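Side-chain contact in 1-deoxy-D-xylulose 5-phosphate reductoisomerase (Moraxella catarrhalis, PDB 4ZQG), which catalyses the NAD(P)H-dependent rearrangement and reduction of 1-deoxy-D-xylulose 5-phosphate to 2-C-methyl-D-erythritol 4-phosphate, an early step of the MEP isoprenoid pathway: residues Glu353-Cys356 / Leu357-Ala361. Sequence-based numbering, arbitrary orientation.
Sequences EKIC and LTDIA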
# COMPACT_ATOMS: atom_id res chain seq x y z
N GLU A 353 35.11 -20.43 -5.31
CA GLU A 353 35.78 -20.85 -4.06
C GLU A 353 37.20 -20.33 -3.95
O GLU A 353 38.03 -20.94 -3.30
CB GLU A 353 35.73 -22.38 -3.87
CG GLU A 353 34.31 -22.96 -4.04
CD GLU A 353 34.17 -24.41 -3.58
OE1 GLU A 353 33.59 -25.21 -4.34
OE2 GLU A 353 34.62 -24.75 -2.46
N LYS A 354 37.44 -19.17 -4.55
CA LYS A 354 38.75 -18.49 -4.52
C LYS A 354 38.86 -17.46 -3.39
O LYS A 354 39.95 -17.22 -2.86
CB LYS A 354 39.05 -17.81 -5.87
CG LYS A 354 39.47 -18.78 -7.00
CD LYS A 354 39.45 -18.11 -8.37
CE LYS A 354 39.74 -19.08 -9.49
NZ LYS A 354 41.19 -19.45 -9.52
N ILE A 355 37.75 -16.82 -3.03
CA ILE A 355 37.75 -15.90 -1.88
C ILE A 355 36.69 -16.26 -0.85
O ILE A 355 35.76 -17.02 -1.12
CB ILE A 355 37.59 -14.41 -2.28
CG1 ILE A 355 36.26 -14.16 -2.99
CG2 ILE A 355 38.75 -13.97 -3.18
CD1 ILE A 355 35.85 -12.69 -3.02
N CYS A 356 36.89 -15.71 0.35
CA CYS A 356 35.87 -15.71 1.39
C CYS A 356 34.65 -14.84 1.07
O CYS A 356 34.73 -13.91 0.29
CB CYS A 356 36.49 -15.21 2.68
SG CYS A 356 37.68 -16.38 3.28
N LEU A 357 33.52 -15.11 1.71
CA LEU A 357 32.33 -14.28 1.51
C LEU A 357 32.58 -12.81 1.89
O LEU A 357 32.23 -11.92 1.11
CB LEU A 357 31.13 -14.81 2.29
CG LEU A 357 29.84 -14.05 2.00
CD1 LEU A 357 29.40 -14.22 0.55
CD2 LEU A 357 28.76 -14.48 2.97
N THR A 358 33.17 -12.60 3.07
CA THR A 358 33.52 -11.27 3.58
C THR A 358 34.56 -10.54 2.74
O THR A 358 34.76 -9.34 2.88
CB THR A 358 34.11 -11.36 4.99
OG1 THR A 358 35.10 -12.39 5.02
CG2 THR A 358 33.02 -11.69 5.97
N ASP A 359 35.27 -11.28 1.90
CA ASP A 359 36.19 -10.66 0.96
C ASP A 359 35.46 -9.87 -0.14
O ASP A 359 36.08 -9.04 -0.78
CB ASP A 359 37.15 -11.71 0.33
CG ASP A 359 38.29 -12.16 1.28
OD1 ASP A 359 38.89 -13.22 0.96
OD2 ASP A 359 38.59 -11.48 2.30
N ILE A 360 34.18 -10.11 -0.38
CA ILE A 360 33.47 -9.34 -1.39
C ILE A 360 33.48 -7.85 -1.05
O ILE A 360 33.58 -7.00 -1.93
CB ILE A 360 32.02 -9.86 -1.62
CG1 ILE A 360 32.09 -11.27 -2.23
CG2 ILE A 360 31.22 -8.90 -2.52
CD1 ILE A 360 30.78 -11.91 -2.63
N ALA A 361 33.40 -7.52 0.24
CA ALA A 361 33.39 -6.12 0.66
C ALA A 361 34.73 -5.45 0.39
O ALA A 361 34.78 -4.32 -0.12
CB ALA A 361 33.02 -6.01 2.13
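C356 and D359 are joined by two hydrogen bonds in a type I beta turn, 356-359. The turn leads into helix 359-368 of the C-terminal domain. It follows a Schellman motif at E353, which closes helix 333-351.

The first bond is made by a side chain. D359 OD1 reaches back three residues and accepts the backbone N-H of C356, with N and OD1 3.3 Å apart and an N-H...O angle of 146°. The donor sits above the carboxylate, 45° out of its plane. CG of D359 lies beside its own backbone N, which turns the carboxylate back over C356.

The second bond closes the turn. D359 N donates to C356 O at 3.1 Å, but the angle of 135° makes it weak. I360 N passes C356 O by and bonds instead to L357 O, 3.0 Å away. The amide N-H groups at this end of the helix probably favour the negative charge of D359.

I355 adds an apolar contact beside the polar pair. Its first torsion folds CG1 over the residue's own backbone, and an extended second one carries CD1 on to D359 CB at 3.7 Å and I360 CG1 at 4.1 Å.

The buried side chains of I355, L357 and I360 pack this loop and the start of the helix against two others. I355 and I360 both rest on A346 of helix 333-351, while L357 and I360 meet T228 of helix 220-228. On the more open side, C356 CB lies 3.6 Å from D359 OD1 and 3.9 Å from T358 OG1.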